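Long-range contact in uncharacterized protein (Nostoc punctiforme, PDB 2R3S), which probably transfers a methyl group from S-adenosylmethionine to an oxygen of a substrate not yet identified: residues Asn187-Leu201 with Ser215-Tyr229. Residues are numbered along the deposited sequence; the frame is centred on the assembly and turned at random.
With EDO (1,2-ethanediol), chain D.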
ATOM      1  N   ASN A 187      -3.436  38.832  15.299  1.00 45.93           N
ATOM      2  CA  ASN A 187      -4.399  39.910  15.392  1.00 47.70           C
ATOM      3  C   ASN A 187      -4.957  39.984  16.821  1.00 47.74           C
ATOM      4  O   ASN A 187      -5.953  39.331  17.128  1.00 44.61           O
ATOM      5  CB  ASN A 187      -5.533  39.683  14.385  1.00 48.45           C
ATOM      6  CG  ASN A 187      -5.038  39.619  12.939  1.00 56.31           C
ATOM      7  OD1 ASN A 187      -4.840  40.655  12.297  1.00 64.64           O
ATOM      8  ND2 ASN A 187      -4.848  38.397  12.417  1.00 55.15           N
ATOM      9  N   PRO A 188      -4.315  40.781  17.701  1.00 49.45           N
ATOM     10  CA  PRO A 188      -4.690  40.960  19.115  1.00 49.09           C
ATOM     11  C   PRO A 188      -6.141  41.356  19.415  1.00 49.70           C
ATOM     12  O   PRO A 188      -6.629  41.104  20.514  1.00 50.14           O
ATOM     13  CB  PRO A 188      -3.747  42.065  19.583  1.00 49.09           C
ATOM     14  CG  PRO A 188      -2.559  41.908  18.724  1.00 52.49           C
ATOM     15  CD  PRO A 188      -3.112  41.567  17.375  1.00 50.58           C
ATOM     16  N   ASN A 189      -6.832  41.954  18.454  1.00 50.53           N
ATOM     17  CA  ASN A 189      -8.234  42.324  18.646  1.00 50.65           C
ATOM     18  C   ASN A 189      -9.215  41.353  17.990  1.00 50.60           C
ATOM     19  O   ASN A 189     -10.417  41.620  17.951  1.00 52.07           O
ATOM     20  CB  ASN A 189      -8.469  43.731  18.109  1.00 51.57           C
ATOM     21  CG  ASN A 189      -7.483  44.725  18.659  1.00 51.67           C
ATOM     22  OD1 ASN A 189      -7.338  44.853  19.876  1.00 56.04           O
ATOM     23  ND2 ASN A 189      -6.780  45.421  17.771  1.00 54.29           N
ATOM     24  N   ALA A 190      -8.722  40.227  17.479  1.00 48.77           N
ATOM     25  CA  ALA A 190      -9.589  39.268  16.828  1.00 45.61           C
ATOM     26  C   ALA A 190     -10.255  38.408  17.892  1.00 44.79           C
ATOM     27  O   ALA A 190      -9.617  38.000  18.860  1.00 44.03           O
ATOM     28  CB  ALA A 190      -8.793  38.415  15.852  1.00 45.02           C
ATOM     29  N   GLU A 191     -11.545  38.152  17.712  1.00 42.91           N
ATOM     30  CA  GLU A 191     -12.268  37.171  18.499  1.00 43.56           C
ATOM     31  C   GLU A 191     -12.610  36.017  17.570  1.00 41.63           C
ATOM     32  O   GLU A 191     -13.154  36.247  16.483  1.00 41.84           O
ATOM     33  CB  GLU A 191     -13.555  37.771  19.081  1.00 44.36           C
ATOM     34  CG  GLU A 191     -13.327  38.924  20.081  1.00 50.16           C
ATOM     35  CD  GLU A 191     -12.875  38.458  21.454  1.00 48.85           C
ATOM     36  OE1 GLU A 191     -13.226  37.327  21.858  1.00 43.44           O
ATOM     37  OE2 GLU A 191     -12.164  39.235  22.131  1.00 58.39           O
ATOM     38  N   ILE A 192     -12.316  34.792  18.013  1.00 39.16           N
ATOM     39  CA  ILE A 192     -12.439  33.585  17.199  1.00 36.10           C
ATOM     40  C   ILE A 192     -13.580  32.708  17.672  1.00 35.10           C
ATOM     41  O   ILE A 192     -13.728  32.430  18.864  1.00 37.11           O
ATOM     42  CB  ILE A 192     -11.153  32.715  17.233  1.00 35.07           C
ATOM     43  CG1 ILE A 192      -9.886  33.564  17.069  1.00 32.86           C
ATOM     44  CG2 ILE A 192     -11.234  31.650  16.180  1.00 35.30           C
ATOM     45  CD1 ILE A 192      -9.813  34.429  15.809  1.00 36.17           C
ATOM     46  N   PHE A 193     -14.399  32.279  16.732  1.00 34.74           N
ATOM     47  CA  PHE A 193     -15.465  31.350  17.020  1.00 35.29           C
ATOM     48  C   PHE A 193     -15.230  30.074  16.225  1.00 33.86           C
ATOM     49  O   PHE A 193     -15.202  30.091  14.979  1.00 36.38           O
ATOM     50  CB  PHE A 193     -16.826  31.973  16.691  1.00 37.16           C
ATOM     51  CG  PHE A 193     -17.156  33.140  17.553  1.00 37.07           C
ATOM     52  CD1 PHE A 193     -16.543  34.360  17.334  1.00 36.99           C
ATOM     53  CD2 PHE A 193     -18.053  33.016  18.589  1.00 36.19           C
ATOM     54  CE1 PHE A 193     -16.814  35.453  18.140  1.00 42.07           C
ATOM     55  CE2 PHE A 193     -18.340  34.091  19.383  1.00 38.71           C
ATOM     56  CZ  PHE A 193     -17.714  35.325  19.154  1.00 39.54           C
ATOM     57  N   GLY A 194     -15.066  28.976  16.949  1.00 32.68           N
ATOM     58  CA  GLY A 194     -14.836  27.677  16.349  1.00 31.92           C
ATOM     59  C   GLY A 194     -16.062  26.827  16.347  1.00 32.66           C
ATOM     60  O   GLY A 194     -16.711  26.665  17.376  1.00 33.05           O
ATOM     61  N   VAL A 195     -16.366  26.245  15.192  1.00 32.22           N
ATOM     62  CA  VAL A 195     -17.498  25.344  15.056  1.00 32.11           C
ATOM     63  C   VAL A 195     -17.001  23.950  14.789  1.00 34.43           C
ATOM     64  O   VAL A 195     -16.311  23.723  13.799  1.00 36.62           O
ATOM     65  CB  VAL A 195     -18.421  25.778  13.868  1.00 30.72           C
ATOM     66  CG1 VAL A 195     -19.590  24.820  13.708  1.00 25.24           C
ATOM     67  CG2 VAL A 195     -18.933  27.205  14.065  1.00 29.71           C
ATOM     68  N   ASP A 196     -17.337  23.009  15.658  1.00 35.67           N
ATOM     69  CA  ASP A 196     -17.093  21.581  15.382  1.00 35.53           C
ATOM     70  C   ASP A 196     -17.923  20.750  16.347  1.00 34.85           C
ATOM     71  O   ASP A 196     -18.665  21.300  17.162  1.00 38.54           O
ATOM     72  CB  ASP A 196     -15.600  21.224  15.523  1.00 33.74           C
ATOM     73  CG  ASP A 196     -15.142  20.166  14.516  1.00 33.18           C
ATOM     74  OD1 ASP A 196     -15.838  19.136  14.366  1.00 32.15           O
ATOM     75  OD2 ASP A 196     -14.073  20.348  13.889  1.00 29.64           O
ATOM     76  N   TRP A 197     -17.802  19.433  16.271  1.00 34.05           N
ATOM     77  CA  TRP A 197     -18.415  18.582  17.282  1.00 33.62           C
ATOM     78  C   TRP A 197     -17.760  18.858  18.640  1.00 32.37           C
ATOM     79  O   TRP A 197     -16.584  19.210  18.722  1.00 29.81           O
ATOM     80  CB  TRP A 197     -18.291  17.113  16.911  1.00 36.03           C
ATOM     81  CG  TRP A 197     -18.786  16.786  15.537  1.00 39.56           C
ATOM     82  CD1 TRP A 197     -18.030  16.361  14.477  1.00 44.33           C
ATOM     83  CD2 TRP A 197     -20.134  16.852  15.068  1.00 38.04           C
ATOM     84  NE1 TRP A 197     -18.828  16.156  13.379  1.00 45.49           N
ATOM     85  CE2 TRP A 197     -20.124  16.453  13.711  1.00 43.05           C
ATOM     86  CE3 TRP A 197     -21.356  17.193  15.664  1.00 42.73           C
ATOM     87  CZ2 TRP A 197     -21.294  16.382  12.937  1.00 42.89           C
ATOM     88  CZ3 TRP A 197     -22.517  17.131  14.896  1.00 45.22           C
ATOM     89  CH2 TRP A 197     -22.476  16.738  13.544  1.00 41.81           C
ATOM     90  N   ALA A 198     -18.531  18.713  19.715  1.00 34.25           N
ATOM     91  CA  ALA A 198     -18.051  19.081  21.043  1.00 33.10           C
ATOM     92  C   ALA A 198     -16.735  18.407  21.432  1.00 32.57           C
ATOM     93  O   ALA A 198     -15.861  19.054  21.989  1.00 34.47           O
ATOM     94  CB  ALA A 198     -19.133  18.806  22.115  1.00 35.02           C
ATOM     95  N   SER A 199     -16.601  17.116  21.183  1.00 32.96           N
ATOM     96  CA  SER A 199     -15.390  16.401  21.568  1.00 34.15           C
ATOM     97  C   SER A 199     -14.162  16.857  20.781  1.00 34.79           C
ATOM     98  O   SER A 199     -13.031  16.736  21.261  1.00 34.05           O
ATOM     99  CB  SER A 199     -15.591  14.908  21.387  1.00 35.62           C
ATOM    100  OG  SER A 199     -15.817  14.574  20.017  1.00 46.62           O
ATOM    101  N   VAL A 200     -14.378  17.415  19.587  1.00 33.44           N
ATOM    102  CA  VAL A 200     -13.268  17.925  18.776  1.00 31.74           C
ATOM    103  C   VAL A 200     -12.827  19.285  19.276  1.00 30.30           C
ATOM    104  O   VAL A 200     -11.636  19.542  19.394  1.00 30.79           O
ATOM    105  CB  VAL A 200     -13.632  17.984  17.275  1.00 33.42           C
ATOM    106  CG1 VAL A 200     -12.482  18.610  16.463  1.00 27.21           C
ATOM    107  CG2 VAL A 200     -14.014  16.574  16.762  1.00 25.09           C
ATOM    108  N   LEU A 201     -13.783  20.146  19.586  1.00 30.25           N
ATOM    109  CA  LEU A 201     -13.499  21.464  20.165  1.00 30.84           C
ATOM    110  C   LEU A 201     -12.735  21.430  21.486  1.00 29.98           C
ATOM    111  O   LEU A 201     -12.111  22.424  21.853  1.00 30.62           O
ATOM    112  CB  LEU A 201     -14.788  22.257  20.355  1.00 31.48           C
ATOM    113  CG  LEU A 201     -15.510  22.684  19.091  1.00 32.35           C
ATOM    114  CD1 LEU A 201     -16.921  23.134  19.447  1.00 31.81           C
ATOM    115  CD2 LEU A 201     -14.719  23.774  18.369  1.00 30.36           C
ATOM    116  N   SER A 215      -8.850  33.269  25.894  1.00 40.23           N
ATOM    117  CA  SER A 215      -9.884  34.246  26.225  1.00 42.36           C
ATOM    118  C   SER A 215     -10.552  34.866  24.993  1.00 42.46           C
ATOM    119  O   SER A 215     -11.565  35.544  25.123  1.00 44.21           O
ATOM    120  CB  SER A 215      -9.287  35.374  27.052  1.00 43.68           C
ATOM    121  OG  SER A 215      -8.380  36.136  26.275  1.00 44.41           O
ATOM    122  N   ARG A 216      -9.947  34.680  23.819  1.00 40.55           N
ATOM    123  CA  ARG A 216     -10.472  35.199  22.563  1.00 39.11           C
ATOM    124  C   ARG A 216     -10.879  34.064  21.665  1.00 37.83           C
ATOM    125  O   ARG A 216     -11.030  34.245  20.449  1.00 36.63           O
ATOM    126  CB  ARG A 216      -9.417  36.059  21.870  1.00 40.03           C
ATOM    127  CG  ARG A 216      -8.896  37.163  22.757  1.00 38.71           C
ATOM    128  CD  ARG A 216      -8.148  38.182  21.979  1.00 38.73           C
ATOM    129  NE  ARG A 216      -6.756  37.806  21.810  1.00 39.97           N
ATOM    130  CZ  ARG A 216      -6.130  37.659  20.649  1.00 41.44           C
ATOM    131  NH1 ARG A 216      -6.761  37.829  19.491  1.00 35.02           N
ATOM    132  NH2 ARG A 216      -4.849  37.336  20.648  1.00 35.67           N
ATOM    133  N   TYR A 217     -11.056  32.896  22.281  1.00 38.13           N
ATOM    134  CA  TYR A 217     -11.444  31.696  21.591  1.00 39.14           C
ATOM    135  C   TYR A 217     -12.770  31.195  22.132  1.00 39.26           C
ATOM    136  O   TYR A 217     -12.862  30.832  23.291  1.00 40.62           O
ATOM    137  CB  TYR A 217     -10.368  30.596  21.719  1.00 38.17           C
ATOM    138  CG  TYR A 217     -10.554  29.596  20.633  1.00 36.78           C
ATOM    139  CD1 TYR A 217     -10.035  29.827  19.364  1.00 36.95           C
ATOM    140  CD2 TYR A 217     -11.351  28.474  20.822  1.00 40.09           C
ATOM    141  CE1 TYR A 217     -10.260  28.938  18.329  1.00 31.42           C
ATOM    142  CE2 TYR A 217     -11.582  27.586  19.790  1.00 36.67           C
ATOM    143  CZ  TYR A 217     -11.034  27.825  18.550  1.00 32.33           C
ATOM    144  OH  TYR A 217     -11.253  26.943  17.525  1.00 36.31           O
ATOM    145  N   HIS A 218     -13.786  31.160  21.276  1.00 40.95           N
ATOM    146  CA  HIS A 218     -15.148  30.801  21.680  1.00 41.07           C
ATOM    147  C   HIS A 218     -15.632  29.629  20.858  1.00 39.98           C
ATOM    148  O   HIS A 218     -15.232  29.485  19.730  1.00 40.58           O
ATOM    149  CB  HIS A 218     -16.074  32.020  21.483  1.00 41.72           C
ATOM    150  CG  HIS A 218     -15.468  33.305  21.952  1.00 44.71           C
ATOM    151  ND1 HIS A 218     -15.293  33.601  23.287  1.00 48.28           N
ATOM    152  CD2 HIS A 218     -14.960  34.354  21.263  1.00 45.79           C
ATOM    153  CE1 HIS A 218     -14.713  34.783  23.399  1.00 50.78           C
ATOM    154  NE2 HIS A 218     -14.508  35.264  22.186  1.00 47.27           N
ATOM    155  N   THR A 219     -16.502  28.795  21.401  1.00 39.58           N
ATOM    156  CA  THR A 219     -16.901  27.584  20.695  1.00 39.98           C
ATOM    157  C   THR A 219     -18.410  27.532  20.456  1.00 39.48           C
ATOM    158  O   THR A 219     -19.198  27.993  21.275  1.00 41.84           O
ATOM    159  CB  THR A 219     -16.418  26.284  21.420  1.00 42.38           C
ATOM    160  OG1 THR A 219     -17.138  26.101  22.646  1.00 43.77           O
ATOM    161  CG2 THR A 219     -14.923  26.342  21.705  1.00 39.15           C
ATOM    162  N   ILE A 220     -18.798  27.008  19.299  1.00 37.52           N
ATOM    163  CA  ILE A 220     -20.187  26.771  18.957  1.00 33.98           C
ATOM    164  C   ILE A 220     -20.201  25.304  18.617  1.00 34.68           C
ATOM    165  O   ILE A 220     -19.798  24.924  17.517  1.00 36.66           O
ATOM    166  CB  ILE A 220     -20.633  27.616  17.746  1.00 34.81           C
ATOM    167  CG1 ILE A 220     -20.444  29.097  18.019  1.00 33.24           C
ATOM    168  CG2 ILE A 220     -22.070  27.352  17.417  1.00 32.24           C
ATOM    169  CD1 ILE A 220     -20.634  29.955  16.840  1.00 39.11           C
ATOM    170  N   ALA A 221     -20.608  24.475  19.571  1.00 34.63           N
ATOM    171  CA  ALA A 221     -20.568  23.028  19.409  1.00 36.19           C
ATOM    172  C   ALA A 221     -21.756  22.552  18.577  1.00 38.61           C
ATOM    173  O   ALA A 221     -22.869  23.064  18.724  1.00 40.80           O
ATOM    174  CB  ALA A 221     -20.566  22.344  20.752  1.00 35.39           C
ATOM    175  N   GLY A 222     -21.505  21.565  17.715  1.00 38.04           N
ATOM    176  CA  GLY A 222     -22.523  20.975  16.854  1.00 36.70           C
ATOM    177  C   GLY A 222     -22.142  20.946  15.381  1.00 34.47           C
ATOM    178  O   GLY A 222     -21.013  21.240  15.010  1.00 33.57           O
ATOM    179  N   SER A 223     -23.117  20.574  14.560  1.00 34.68           N
ATOM    180  CA  SER A 223     -23.017  20.557  13.107  1.00 34.80           C
ATOM    181  C   SER A 223     -22.935  21.930  12.501  1.00 36.04           C
ATOM    182  O   SER A 223     -23.736  22.801  12.827  1.00 35.34           O
ATOM    183  CB  SER A 223     -24.236  19.862  12.513  1.00 35.60           C
ATOM    184  OG  SER A 223     -24.295  20.102  11.125  1.00 37.97           O
ATOM    185  N   ALA A 224     -21.995  22.103  11.573  1.00 35.79           N
ATOM    186  CA  ALA A 224     -21.801  23.369  10.885  1.00 34.66           C
ATOM    187  C   ALA A 224     -23.069  23.743  10.124  1.00 35.30           C
ATOM    188  O   ALA A 224     -23.267  24.893   9.771  1.00 33.55           O
ATOM    189  CB  ALA A 224     -20.614  23.274   9.927  1.00 33.60           C
ATOM    190  N   PHE A 225     -23.911  22.750   9.868  1.00 36.43           N
ATOM    191  CA  PHE A 225     -25.139  22.942   9.108  1.00 40.65           C
ATOM    192  C   PHE A 225     -26.343  23.343   9.981  1.00 42.68           C
ATOM    193  O   PHE A 225     -27.316  23.898   9.463  1.00 44.59           O
ATOM    194  CB  PHE A 225     -25.456  21.666   8.311  1.00 41.02           C
ATOM    195  CG  PHE A 225     -24.341  21.260   7.367  1.00 42.75           C
ATOM    196  CD1 PHE A 225     -24.198  21.890   6.135  1.00 43.28           C
ATOM    197  CD2 PHE A 225     -23.406  20.293   7.741  1.00 40.16           C
ATOM    198  CE1 PHE A 225     -23.164  21.548   5.282  1.00 42.07           C
ATOM    199  CE2 PHE A 225     -22.363  19.950   6.890  1.00 42.11           C
ATOM    200  CZ  PHE A 225     -22.245  20.571   5.666  1.00 42.97           C
ATOM    201  N   GLU A 226     -26.270  23.077  11.285  1.00 43.79           N
ATOM    202  CA  GLU A 226     -27.411  23.297  12.202  1.00 44.55           C
ATOM    203  C   GLU A 226     -27.198  24.486  13.164  1.00 43.79           C
ATOM    204  O   GLU A 226     -28.102  25.279  13.367  1.00 45.92           O
ATOM    205  CB  GLU A 226     -27.762  21.997  12.944  1.00 42.87           C
ATOM    206  CG  GLU A 226     -28.184  20.818  12.014  1.00 41.32           C
ATOM    207  N   VAL A 227     -25.989  24.650  13.695  1.00 43.46           N
ATOM    208  CA  VAL A 227     -25.710  25.690  14.683  1.00 42.43           C
ATOM    209  C   VAL A 227     -25.968  27.064  14.112  1.00 44.16           C
ATOM    210  O   VAL A 227     -25.934  27.248  12.900  1.00 47.17           O
ATOM    211  CB  VAL A 227     -24.239  25.618  15.238  1.00 41.54           C
ATOM    212  CG1 VAL A 227     -23.977  24.254  15.889  1.00 39.94           C
ATOM    213  CG2 VAL A 227     -23.211  25.924  14.150  1.00 40.03           C
ATOM    214  N   ASP A 228     -26.246  28.022  14.994  1.00 44.21           N
ATOM    215  CA  ASP A 228     -26.345  29.420  14.625  1.00 45.12           C
ATOM    216  C   ASP A 228     -24.979  30.036  14.788  1.00 43.89           C
ATOM    217  O   ASP A 228     -24.402  29.982  15.870  1.00 44.01           O
ATOM    218  CB  ASP A 228     -27.360  30.159  15.519  1.00 47.16           C
ATOM    219  CG  ASP A 228     -28.747  29.541  15.453  1.00 54.12           C
ATOM    220  OD1 ASP A 228     -29.148  29.097  14.353  1.00 66.05           O
ATOM    221  OD2 ASP A 228     -29.428  29.478  16.502  1.00 66.33           O
ATOM    222  N   TYR A 229     -24.479  30.640  13.716  1.00 43.36           N
ATOM    223  CA  TYR A 229     -23.148  31.205  13.699  1.00 42.01           C
ATOM    224  C   TYR A 229     -23.126  32.568  14.341  1.00 43.49           C
ATOM    225  O   TYR A 229     -22.088  33.005  14.838  1.00 43.60           O
ATOM    226  CB  TYR A 229     -22.648  31.367  12.251  1.00 42.97           C
ATOM    227  CG  TYR A 229     -22.482  30.097  11.405  1.00 42.59           C
ATOM    228  CD1 TYR A 229     -22.370  28.836  11.981  1.00 41.90           C
ATOM    229  CD2 TYR A 229     -22.383  30.185  10.028  1.00 46.64           C
ATOM    230  CE1 TYR A 229     -22.205  27.707  11.208  1.00 44.59           C
ATOM    231  CE2 TYR A 229     -22.208  29.063   9.254  1.00 44.66           C
ATOM    232  CZ  TYR A 229     -22.115  27.832   9.845  1.00 40.97           C
ATOM    233  OH  TYR A 229     -21.962  26.714   9.069  1.00 38.95           O
TER
HETATM  234  C1  EDO D 336     -19.171  19.423  11.518  1.00 36.13           C
HETATM  235  O1  EDO D 336     -20.495  19.589  10.984  1.00 34.79           O
HETATM  236  C2  EDO D 336     -19.119  19.945  12.947  1.00 34.31           C
HETATM  237  O2  EDO D 336     -19.217  21.380  13.009  1.00 40.15           O
HETATM  238  O   HOH W   1     -12.546  38.180  24.584  1.00 33.92           O
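W197 lays its indole against the G222-S223 backbone, with CZ3 3.5 Å from S223 N and CH2 against S223 CB. The ring face that has G222 O toward its rim also carries C2 of an ethanediol, 3.7 Å above its centre. That diol, probably from the crystallisation liquor, donates from O2 to G222 O (2.7 Å) and accepts from A224 N at O1. Replacing W197 with an alanine would probably leave the diol without its floor and the G222-S223 backbone uncovered on that side. D196 OD1 takes W197 N on its anti lone pair, while OD2 is held by S175 N; in class I methyltransferases an acidic residue near the C-terminal end of the second strand commonly binds the cofactor's ribose hydroxyls, so the diol may mark that pocket.

Behind it, V195 meets V227 tip to tip, CG1 to CG2 3.8 Å. The two parallel strands are joined by I192 N to R216 O, H218 N to I192 O, G194 N to H218 O and I220 N to G194 O. A CB on G194 would come too close to Y217 OH as that ring now lies, which fits glycine here. Farther along, H218 NE2 donates to E191 OE1 in a very short, nearly straight bond (2.5 Å), the carboxylate and imidazole planes 23° apart, and R216, bent at chi3 (-86°), brings NH1 to A190 O, 2.9 Å, on a lone pair.

Helix 198-211 links the two strands of this beta-alpha-beta unit in the Rossmann-like sheet; strand 217-221 is the sheet's outermost strand here, and strand 191-196 pairs on its other side with strand 168-172.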